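Local coordinates for protein spermidine N(1)-acetyltransferase (Thermoplasma acidophilum, PDB 3K9U) that transfers an acetyl group from acetyl-CoA to polyamines such as spermidine, and so protects the cell against polyamine toxicity, at residues E11-L16 with E48-E53; G76-K81 with A87-L92; V133-Y138 with F143-T148. All coordinates share one frame; numbering follows the deposited sequence.

Overall arrangement
Three contacts, in series along the chain with none enclosing or crossing another, span the GNAT fold. From the N terminus, interaction 1 closes a mostly helical loop by bringing the start of helix 13-27 against helix 47-59. Interaction 2 is the hairpin of strands 73-83 and 86-94 near the centre of the chain. It touches interaction 1 where Glu53 forms a salt bridge with Arg91 and Leu16 packs on Phe77. Interaction 3 closes the short turn between helix 132-139 and edge strand 144-149. Leu89 and Leu92 of interaction 2 meet Tyr138 and Phe137 of interaction 3, and both contacts touch acetyl-CoA; interactions 1 and 3 stay about 14 Å apart at their nearest atoms.

Interaction 1: residues E11-L16 with E48-E53; sequences EDLETL and EKLLNE
Leu13 and Leu51 mark the closest backbone approach between segments 11-16 and 48-53, the first turn of one helix facing a turn of another with their CA atoms 6.9 Å apart. No hydrogen bond joins the two; four leucines make the contact. Leu13 contributes the largest share, spreading its two methyl branches over Leu50 and Leu51. CD1 lies 3.6 Å from CB of Leu50, close to that helix's backbone, while CD2 reaches CG of Leu51 at 3.8 Å. The Leu13 and Leu51 side chains run at about a right angle, and the isopropyl end of Leu51 bends back to the Leu13 methyl from a CB that does not itself face the first helix. One turn further on, Leu16 extends the apolar seam: with CG anti to the backbone N (chi1 -171°), it presents CD2 to CD1 of Leu50 at a looser 4.1 Å. Leu50 is thus shared, its CB used by Leu13 and its CD1 by Leu16. Within segment 11-16, Leu16 N bonds to Asp12 O, starting the regular helix at the end of a 3-10 turn. Around this seam Tyr45 packs on Leu50 and Ile10 on Leu51. Leu16 also touches Leu74 and Phe77, so the start of helix 13-27 rests on strand 73-83, while helix 47-59 is tied to strand 86-94 by the salt bridge of Glu53 with Arg91.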
# COMPACT_ATOMS: atom_id res chain seq x y z
N GLU A 11 -5.35 -26.73 -2.09
CA GLU A 11 -3.96 -26.41 -1.74
C GLU A 11 -3.74 -24.91 -1.47
O GLU A 11 -2.76 -24.53 -0.86
CB GLU A 11 -2.97 -26.90 -2.81
CG GLU A 11 -3.48 -26.81 -4.22
CD GLU A 11 -2.39 -26.83 -5.27
OE1 GLU A 11 -1.41 -27.61 -5.13
OE2 GLU A 11 -2.53 -26.06 -6.24
N ASP A 12 -4.68 -24.07 -1.90
CA ASP A 12 -4.60 -22.64 -1.62
C ASP A 12 -5.11 -22.28 -0.22
O ASP A 12 -5.09 -21.12 0.15
CB ASP A 12 -5.36 -21.85 -2.69
CG ASP A 12 -4.81 -22.07 -4.09
OD1 ASP A 12 -3.57 -21.97 -4.26
OD2 ASP A 12 -5.60 -22.35 -5.02
N LEU A 13 -5.55 -23.26 0.56
CA LEU A 13 -6.30 -22.97 1.77
C LEU A 13 -5.57 -22.11 2.81
O LEU A 13 -6.10 -21.09 3.29
CB LEU A 13 -6.76 -24.27 2.44
CG LEU A 13 -7.50 -24.09 3.76
CD1 LEU A 13 -8.89 -23.54 3.52
CD2 LEU A 13 -7.55 -25.41 4.49
N GLU A 14 -4.37 -22.54 3.18
CA GLU A 14 -3.67 -21.90 4.28
C GLU A 14 -3.23 -20.48 3.89
O GLU A 14 -3.27 -19.56 4.71
CB GLU A 14 -2.47 -22.75 4.73
CG GLU A 14 -2.86 -24.18 5.30
CD GLU A 14 -3.22 -25.24 4.22
OE1 GLU A 14 -3.27 -24.91 3.00
OE2 GLU A 14 -3.47 -26.41 4.59
N THR A 15 -2.81 -20.29 2.64
CA THR A 15 -2.33 -18.99 2.20
C THR A 15 -3.53 -18.04 2.05
O THR A 15 -3.46 -16.85 2.40
CB THR A 15 -1.42 -19.09 0.94
OG1 THR A 15 -2.14 -19.66 -0.15
CG2 THR A 15 -0.20 -19.99 1.20
N LEU A 16 -4.67 -18.58 1.63
CA LEU A 16 -5.92 -17.80 1.56
C LEU A 16 -6.33 -17.19 2.92
O LEU A 16 -6.68 -16.00 3.01
CB LEU A 16 -7.03 -18.64 0.94
CG LEU A 16 -8.36 -17.93 0.60
CD1 LEU A 16 -8.20 -17.00 -0.57
CD2 LEU A 16 -9.39 -18.98 0.26
N GLU A 48 -12.27 -25.25 7.99
CA GLU A 48 -13.35 -26.12 7.56
C GLU A 48 -14.32 -25.36 6.66
O GLU A 48 -14.71 -25.84 5.60
CB GLU A 48 -14.07 -26.72 8.76
CG GLU A 48 -13.29 -27.77 9.49
CD GLU A 48 -12.05 -27.22 10.16
OE1 GLU A 48 -12.09 -26.07 10.62
OE2 GLU A 48 -11.04 -27.95 10.23
N LYS A 49 -14.67 -24.15 7.07
CA LYS A 49 -15.63 -23.34 6.36
C LYS A 49 -15.11 -22.97 4.98
O LYS A 49 -15.84 -23.12 3.99
CB LYS A 49 -15.99 -22.09 7.16
CG LYS A 49 -17.14 -21.25 6.55
CD LYS A 49 -17.72 -20.24 7.60
CE LYS A 49 -19.27 -20.19 7.56
NZ LYS A 49 -19.99 -21.51 7.85
N LEU A 50 -13.85 -22.49 4.90
CA LEU A 50 -13.26 -22.17 3.57
C LEU A 50 -13.13 -23.38 2.63
O LEU A 50 -13.38 -23.27 1.43
CB LEU A 50 -11.87 -21.54 3.70
CG LEU A 50 -11.82 -20.07 4.09
CD1 LEU A 50 -10.34 -19.67 4.18
CD2 LEU A 50 -12.65 -19.19 3.08
N LEU A 51 -12.68 -24.51 3.17
CA LEU A 51 -12.58 -25.73 2.40
C LEU A 51 -13.90 -26.06 1.68
O LEU A 51 -13.93 -26.36 0.48
CB LEU A 51 -12.20 -26.90 3.32
CG LEU A 51 -10.72 -27.21 3.47
CD1 LEU A 51 -10.48 -28.34 4.54
CD2 LEU A 51 -10.14 -27.58 2.09
N ASN A 52 -14.99 -26.03 2.45
CA ASN A 52 -16.32 -26.29 1.91
C ASN A 52 -16.64 -25.30 0.81
O ASN A 52 -17.16 -25.70 -0.24
CB ASN A 52 -17.38 -26.24 3.02
CG ASN A 52 -18.76 -26.65 2.54
OD1 ASN A 52 -18.95 -27.72 1.95
ND2 ASN A 52 -19.76 -25.82 2.84
N GLU A 53 -16.28 -24.03 1.01
CA GLU A 53 -16.57 -23.00 -0.01
C GLU A 53 -15.74 -23.21 -1.27
O GLU A 53 -16.25 -23.07 -2.37
CB GLU A 53 -16.32 -21.59 0.52
CG GLU A 53 -17.38 -21.11 1.53
CD GLU A 53 -16.89 -19.89 2.34
OE1 GLU A 53 -15.69 -19.58 2.30
OE2 GLU A 53 -17.69 -19.24 3.02

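Interaction 2: residues G76-K81 with A87-L92; sequences GFIELK and AELLRL. With ACO (acetyl coenzyme *a), chain G.
Arg91 bends at chi2 and chi3 (54° at the latter) to bring its guanidinium back over Glu79, whose chain stands straight out from the strand with CG anti to the backbone N (chi1 -175°). The arginine grips the carboxylate side-on: NE meets Glu79 OE1 at 2.7 Å and NH1 meets Glu79 OE2 at 3.0 Å. The two flat groups are not coplanar but turned 47° apart, and both oxygens are approached from above the carboxylate plane. Phe77 lies on the other side of the arginine chain, its ring edge at Arg91 CG. These residues share a face of the antiparallel hairpin with Lys81 and Glu88; Ile78, Leu80, Leu89 and Leu92 line the other, where Ile78 and Leu80 pack on helix 103-118.

Between Glu79 and Leu80 the pairing slips by one residue at a classic beta bulge, Leu90 and Arg91 both facing Glu79. Glu79 O accepts Leu90 N at 2.9 Å and, weakly, Arg91 N, while Glu79 N returns a bond to Arg91 O. Such a bulge in this strand is a hallmark of GNAT enzymes, and the cofactor docks just beyond it: N4P of acetyl-CoA bonds to Leu92 O at 2.7 Å, and Leu92 N makes a weak bond to the acetyl oxygen O at 3.2 Å.

Replacing Arg91 by an alanine is likely to leave the buried Glu79 carboxylate without its charged mate and to deprive Glu53 of a salt bridge. With Tyr45 OH bonded to NH2 as well, the guanidinium is held from several directions. The charge pairing thus probably stabilises Glu79 as a carboxylate on one face, while the backbone of Leu92, next to Arg91, offers its N and O to the acetyl and pantetheine parts of the cofactor.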
# COMPACT_ATOMS: atom_id res chain seq x y z
N GLY A 76 -4.22 -12.53 -3.34
CA GLY A 76 -5.54 -11.89 -3.36
C GLY A 76 -6.57 -12.85 -3.91
O GLY A 76 -6.21 -13.91 -4.47
N PHE A 77 -7.84 -12.52 -3.75
CA PHE A 77 -8.90 -13.36 -4.31
C PHE A 77 -10.18 -12.60 -4.51
O PHE A 77 -10.34 -11.54 -3.97
CB PHE A 77 -9.16 -14.54 -3.37
CG PHE A 77 -9.60 -14.13 -1.99
CD1 PHE A 77 -8.66 -13.85 -0.99
CD2 PHE A 77 -10.93 -13.98 -1.68
CE1 PHE A 77 -9.06 -13.45 0.29
CE2 PHE A 77 -11.34 -13.58 -0.40
CZ PHE A 77 -10.39 -13.32 0.59
N ILE A 78 -11.12 -13.19 -5.24
CA ILE A 78 -12.41 -12.59 -5.48
C ILE A 78 -13.46 -13.68 -5.44
O ILE A 78 -13.20 -14.81 -5.85
CB ILE A 78 -12.43 -11.84 -6.84
CG1 ILE A 78 -13.64 -10.91 -6.91
CG2 ILE A 78 -12.38 -12.83 -8.01
CD1 ILE A 78 -13.77 -10.07 -8.23
N GLU A 79 -14.64 -13.35 -4.90
CA GLU A 79 -15.76 -14.27 -4.85
C GLU A 79 -17.00 -13.58 -5.39
O GLU A 79 -17.35 -12.50 -4.94
CB GLU A 79 -16.02 -14.76 -3.40
CG GLU A 79 -17.16 -15.86 -3.31
CD GLU A 79 -17.42 -16.39 -1.89
OE1 GLU A 79 -17.73 -15.60 -0.96
OE2 GLU A 79 -17.31 -17.63 -1.70
N LEU A 80 -17.67 -14.20 -6.35
CA LEU A 80 -18.98 -13.73 -6.82
C LEU A 80 -19.99 -14.85 -6.96
O LEU A 80 -19.62 -15.94 -7.36
CB LEU A 80 -18.86 -13.05 -8.18
CG LEU A 80 -17.75 -12.04 -8.38
CD1 LEU A 80 -16.58 -12.74 -9.00
CD2 LEU A 80 -18.29 -10.93 -9.28
N LYS A 81 -21.25 -14.57 -6.64
CA LYS A 81 -22.36 -15.50 -6.84
C LYS A 81 -23.32 -14.99 -7.91
O LYS A 81 -23.68 -13.79 -7.95
CB LYS A 81 -23.17 -15.70 -5.55
CG LYS A 81 -22.99 -17.08 -4.84
CD LYS A 81 -22.15 -16.99 -3.53
CE LYS A 81 -21.74 -18.36 -2.98
NZ LYS A 81 -21.74 -18.45 -1.46
N ALA A 87 -25.39 -10.92 -10.75
CA ALA A 87 -24.17 -11.23 -10.00
C ALA A 87 -24.13 -10.48 -8.66
O ALA A 87 -24.56 -9.33 -8.56
CB ALA A 87 -22.95 -10.88 -10.83
N GLU A 88 -23.60 -11.13 -7.64
CA GLU A 88 -23.25 -10.41 -6.43
C GLU A 88 -21.74 -10.59 -6.20
O GLU A 88 -21.21 -11.72 -6.23
CB GLU A 88 -24.06 -10.84 -5.20
CG GLU A 88 -23.54 -10.08 -3.96
CD GLU A 88 -24.48 -9.96 -2.77
OE1 GLU A 88 -25.46 -10.70 -2.64
OE2 GLU A 88 -24.18 -9.09 -1.92
N LEU A 89 -21.05 -9.47 -6.06
CA LEU A 89 -19.63 -9.47 -5.74
C LEU A 89 -19.53 -9.52 -4.22
O LEU A 89 -19.85 -8.55 -3.53
CB LEU A 89 -18.95 -8.22 -6.31
CG LEU A 89 -17.41 -8.26 -6.42
CD1 LEU A 89 -16.86 -7.04 -7.21
CD2 LEU A 89 -16.76 -8.35 -5.04
N LEU A 90 -19.17 -10.67 -3.69
CA LEU A 90 -19.24 -10.88 -2.25
C LEU A 90 -17.97 -10.47 -1.57
O LEU A 90 -18.01 -10.04 -0.44
CB LEU A 90 -19.51 -12.34 -1.90
CG LEU A 90 -20.83 -12.93 -2.39
CD1 LEU A 90 -20.77 -14.47 -2.24
CD2 LEU A 90 -22.04 -12.33 -1.64
N ARG A 91 -16.85 -10.61 -2.25
CA ARG A 91 -15.54 -10.63 -1.60
C ARG A 91 -14.42 -10.25 -2.58
O ARG A 91 -14.31 -10.85 -3.65
CB ARG A 91 -15.31 -12.07 -1.11
CG ARG A 91 -14.89 -12.21 0.30
CD ARG A 91 -15.68 -13.23 1.10
NE ARG A 91 -15.79 -14.61 0.60
CZ ARG A 91 -15.32 -15.72 1.21
NH1 ARG A 91 -15.59 -16.91 0.69
NH2 ARG A 91 -14.57 -15.67 2.32
N LEU A 92 -13.57 -9.29 -2.19
CA LEU A 92 -12.38 -8.96 -2.97
C LEU A 92 -11.33 -8.34 -2.09
O LEU A 92 -11.49 -7.20 -1.63
CB LEU A 92 -12.73 -7.98 -4.10
CG LEU A 92 -11.63 -7.42 -4.98
CD1 LEU A 92 -10.86 -8.53 -5.58
CD2 LEU A 92 -12.22 -6.54 -6.08
N1A ACO G . -4.46 3.21 -0.65
C2A ACO G . -5.49 4.01 -1.00
N3A ACO G . -6.28 3.75 -2.06
C4A ACO G . -6.09 2.65 -2.82
C5A ACO G . -4.99 1.76 -2.46
C6A ACO G . -4.16 2.10 -1.29
N6A ACO G . -3.11 1.33 -0.91
N7A ACO G . -5.00 0.77 -3.33
C8A ACO G . -6.01 1.00 -4.18
N9A ACO G . -6.69 2.11 -3.87
C1B ACO G . -7.85 2.63 -4.67
C2B ACO G . -7.70 4.07 -5.16
O2B ACO G . -8.99 4.70 -5.37
C3B ACO G . -6.99 3.93 -6.48
O3B ACO G . -7.24 5.06 -7.33
P3B ACO G . -6.13 6.26 -7.31
O7A ACO G . -5.05 5.70 -8.15
O8A ACO G . -5.78 6.43 -5.84
O9A ACO G . -6.95 7.39 -7.91
C4B ACO G . -7.47 2.59 -7.00
O4B ACO G . -7.99 1.88 -5.88
C5B ACO G . -6.38 1.77 -7.66
O5B ACO G . -6.93 0.75 -8.51
P1A ACO G . -6.30 -0.73 -8.54
O1A ACO G . -4.78 -0.66 -8.56
O2A ACO G . -7.00 -1.55 -9.59
O3A ACO G . -6.79 -1.23 -7.07
P2A ACO G . -6.21 -2.57 -6.35
O4A ACO G . -5.52 -2.11 -5.09
O5A ACO G . -5.51 -3.47 -7.36
O6A ACO G . -7.55 -3.32 -5.93
CBP ACO G . -8.84 -3.35 -3.92
CCP ACO G . -8.60 -2.64 -5.24
CDP ACO G . -10.01 -2.70 -3.20
CEP ACO G . -9.22 -4.79 -4.26
CAP ACO G . -7.57 -3.34 -3.05
OAP ACO G . -7.08 -2.01 -2.84
C9P ACO G . -7.75 -4.00 -1.71
O9P ACO G . -7.67 -5.22 -1.63
N8P ACO G . -8.01 -3.22 -0.70
C7P ACO G . -8.28 -3.68 0.64
C6P ACO G . -9.50 -4.59 0.77
C5P ACO G . -10.80 -3.98 0.29
O5P ACO G . -11.13 -2.83 0.56
N4P ACO G . -11.61 -4.80 -0.39
C3P ACO G . -12.95 -4.39 -0.81
C2P ACO G . -13.96 -4.80 0.26
S1P ACO G . -15.63 -4.60 -0.29
C ACO G . -16.06 -6.13 -0.87
O ACO G . -15.27 -7.06 -0.71
CH3 ACO G . -17.40 -6.37 -1.54

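Interaction 3: residues V133-Y138 with F143-T148; sequences VGFSFY and FKVEDT. With ACO (acetyl coenzyme *a), chain G.
Phe143 packs against Tyr138 near the end of helix 132-139 as the chain turns into strand 144-149, within the C-terminal part of the GNAT fold where this helix supplies cofactor contacts. Its N bonds to Tyr138 O at 3.0 Å, the donor tilted 32° from the carbonyl plane, which ties the strand entrance to the last turns of the helix. The same carbonyl oxygen also lies at the edge of the Phe143 ring. With CG anti to the carbonyl carbon (chi1 -75°), that ring turns toward Tyr138 in an edge-to-face stack: the tyrosine edge meets the phenylalanine face, centroids 5.5 Å apart and planes at 68°. Their CB atoms also pack at 3.9 Å, so the pair touches from the base of the side chains outward. Phe143 rests further on Cys123 and Leu125 of strand 122-128 and on Met155 of strand 152-158.

Two residues later, Val145 sends CG2 to the edge of the Phe135 ring, in its plane and 3.3 Å from CE2; the two side chains cross at about a right angle. Beyond it, Glu146 and Asp147 both face Ile154 in a classic beta bulge of the edge strand.

The helix also serves acetyl-CoA. Ser136 OG accepts a hydrogen bond from the ribose O2B at 2.8 Å, and the face of Phe137 lies under the pantetheine carbon CCP. Tyr138, probably the proton donor, has the thioester sulfur S1P at its ring edge, and its OH stands 3.3 Å from the acetyl carbon C.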
# COMPACT_ATOMS: atom_id res chain seq x y z
N VAL A 133 -10.84 3.04 0.48
CA VAL A 133 -10.00 2.28 -0.47
C VAL A 133 -10.85 1.42 -1.43
O VAL A 133 -10.78 1.55 -2.64
CB VAL A 133 -8.99 1.34 0.32
CG1 VAL A 133 -8.20 0.45 -0.64
CG2 VAL A 133 -8.00 2.20 1.24
N GLY A 134 -11.65 0.55 -0.86
CA GLY A 134 -12.63 -0.23 -1.62
C GLY A 134 -13.66 0.61 -2.35
O GLY A 134 -13.94 0.38 -3.51
N PHE A 135 -14.25 1.59 -1.67
CA PHE A 135 -15.39 2.35 -2.23
C PHE A 135 -14.95 3.11 -3.47
O PHE A 135 -15.67 3.11 -4.49
CB PHE A 135 -16.00 3.30 -1.23
CG PHE A 135 -17.13 4.13 -1.78
CD1 PHE A 135 -17.01 5.49 -1.91
CD2 PHE A 135 -18.30 3.55 -2.15
CE1 PHE A 135 -18.07 6.27 -2.43
CE2 PHE A 135 -19.36 4.31 -2.66
CZ PHE A 135 -19.23 5.67 -2.79
N SER A 136 -13.77 3.72 -3.38
CA SER A 136 -13.22 4.52 -4.50
C SER A 136 -12.75 3.62 -5.62
O SER A 136 -12.87 3.96 -6.76
CB SER A 136 -12.12 5.46 -4.01
OG SER A 136 -11.02 4.76 -3.49
N PHE A 137 -12.26 2.42 -5.29
CA PHE A 137 -11.89 1.47 -6.33
C PHE A 137 -13.10 1.09 -7.20
O PHE A 137 -13.00 1.01 -8.42
CB PHE A 137 -11.24 0.23 -5.74
CG PHE A 137 -11.18 -0.95 -6.70
CD1 PHE A 137 -12.16 -1.95 -6.65
CD2 PHE A 137 -10.17 -1.04 -7.66
CE1 PHE A 137 -12.13 -3.05 -7.53
CE2 PHE A 137 -10.10 -2.15 -8.55
CZ PHE A 137 -11.10 -3.15 -8.48
N TYR A 138 -14.24 0.86 -6.56
CA TYR A 138 -15.45 0.49 -7.28
C TYR A 138 -16.03 1.61 -8.11
O TYR A 138 -16.48 1.35 -9.24
CB TYR A 138 -16.52 -0.01 -6.33
CG TYR A 138 -16.16 -1.31 -5.68
CD1 TYR A 138 -15.77 -2.42 -6.44
CD2 TYR A 138 -16.22 -1.45 -4.30
CE1 TYR A 138 -15.43 -3.60 -5.83
CE2 TYR A 138 -15.87 -2.62 -3.69
CZ TYR A 138 -15.50 -3.69 -4.44
OH TYR A 138 -15.20 -4.85 -3.78
N PHE A 143 -18.96 1.23 -10.90
CA PHE A 143 -20.04 1.00 -9.94
C PHE A 143 -20.60 2.33 -9.45
O PHE A 143 -19.83 3.29 -9.23
CB PHE A 143 -19.58 0.14 -8.75
CG PHE A 143 -19.41 -1.32 -9.08
CD1 PHE A 143 -18.22 -1.78 -9.65
CD2 PHE A 143 -20.43 -2.24 -8.82
CE1 PHE A 143 -18.05 -3.14 -9.96
CE2 PHE A 143 -20.25 -3.60 -9.11
CZ PHE A 143 -19.07 -4.04 -9.69
N LYS A 144 -21.92 2.35 -9.27
CA LYS A 144 -22.69 3.50 -8.78
C LYS A 144 -23.41 3.14 -7.49
O LYS A 144 -23.84 1.99 -7.34
CB LYS A 144 -23.72 3.90 -9.78
CG LYS A 144 -23.19 4.04 -11.17
CD LYS A 144 -22.27 5.23 -11.29
CE LYS A 144 -22.04 5.55 -12.76
NZ LYS A 144 -23.36 5.61 -13.51
N VAL A 145 -23.54 4.10 -6.58
CA VAL A 145 -24.27 3.87 -5.34
C VAL A 145 -25.77 4.01 -5.59
O VAL A 145 -26.23 4.98 -6.18
CB VAL A 145 -23.84 4.83 -4.19
CG1 VAL A 145 -24.82 4.75 -3.00
CG2 VAL A 145 -22.45 4.50 -3.70
N GLU A 146 -26.52 3.01 -5.16
CA GLU A 146 -27.97 3.00 -5.35
C GLU A 146 -28.71 3.11 -4.05
O GLU A 146 -29.87 3.47 -4.06
CB GLU A 146 -28.40 1.70 -6.04
CG GLU A 146 -27.84 1.52 -7.45
CD GLU A 146 -28.40 2.51 -8.45
OE1 GLU A 146 -29.52 3.03 -8.23
OE2 GLU A 146 -27.70 2.77 -9.47
N ASP A 147 -28.07 2.74 -2.95
CA ASP A 147 -28.76 2.62 -1.67
C ASP A 147 -27.76 2.45 -0.52
O ASP A 147 -26.56 2.24 -0.73
CB ASP A 147 -29.72 1.41 -1.72
CG ASP A 147 -30.90 1.54 -0.76
OD1 ASP A 147 -31.15 2.63 -0.19
OD2 ASP A 147 -31.60 0.52 -0.58
N THR A 148 -28.26 2.56 0.70
CA THR A 148 -27.50 2.29 1.90
C THR A 148 -28.22 1.17 2.66
O THR A 148 -29.43 1.01 2.54
CB THR A 148 -27.32 3.57 2.77
OG1 THR A 148 -28.54 3.90 3.42
CG2 THR A 148 -26.87 4.77 1.92
N1A ACO G . -4.46 3.21 -0.65
C2A ACO G . -5.49 4.01 -1.00
N3A ACO G . -6.28 3.75 -2.06
C4A ACO G . -6.09 2.65 -2.82
C5A ACO G . -4.99 1.76 -2.46
C6A ACO G . -4.16 2.10 -1.29
N6A ACO G . -3.11 1.33 -0.91
N7A ACO G . -5.00 0.77 -3.33
C8A ACO G . -6.01 1.00 -4.18
N9A ACO G . -6.69 2.11 -3.87
C1B ACO G . -7.85 2.63 -4.67
C2B ACO G . -7.70 4.07 -5.16
O2B ACO G . -8.99 4.70 -5.37
C3B ACO G . -6.99 3.93 -6.48
O3B ACO G . -7.24 5.06 -7.33
P3B ACO G . -6.13 6.26 -7.31
O7A ACO G . -5.05 5.70 -8.15
O8A ACO G . -5.78 6.43 -5.84
O9A ACO G . -6.95 7.39 -7.91
C4B ACO G . -7.47 2.59 -7.00
O4B ACO G . -7.99 1.88 -5.88
C5B ACO G . -6.38 1.77 -7.66
O5B ACO G . -6.93 0.75 -8.51
P1A ACO G . -6.30 -0.73 -8.54
O1A ACO G . -4.78 -0.66 -8.56
O2A ACO G . -7.00 -1.55 -9.59
O3A ACO G . -6.79 -1.23 -7.07
P2A ACO G . -6.21 -2.57 -6.35
O4A ACO G . -5.52 -2.11 -5.09
O5A ACO G . -5.51 -3.47 -7.36
O6A ACO G . -7.55 -3.32 -5.93
CBP ACO G . -8.84 -3.35 -3.92
CCP ACO G . -8.60 -2.64 -5.24
CDP ACO G . -10.01 -2.70 -3.20
CEP ACO G . -9.22 -4.79 -4.26
CAP ACO G . -7.57 -3.34 -3.05
OAP ACO G . -7.08 -2.01 -2.84
C9P ACO G . -7.75 -4.00 -1.71
O9P ACO G . -7.67 -5.22 -1.63
N8P ACO G . -8.01 -3.22 -0.70
C7P ACO G . -8.28 -3.68 0.64
C6P ACO G . -9.50 -4.59 0.77
C5P ACO G . -10.80 -3.98 0.29
O5P ACO G . -11.13 -2.83 0.56
N4P ACO G . -11.61 -4.80 -0.39
C3P ACO G . -12.95 -4.39 -0.81
C2P ACO G . -13.96 -4.80 0.26
S1P ACO G . -15.63 -4.60 -0.29
C ACO G . -16.06 -6.13 -0.87
O ACO G . -15.27 -7.06 -0.71
CH3 ACO G . -17.40 -6.37 -1.54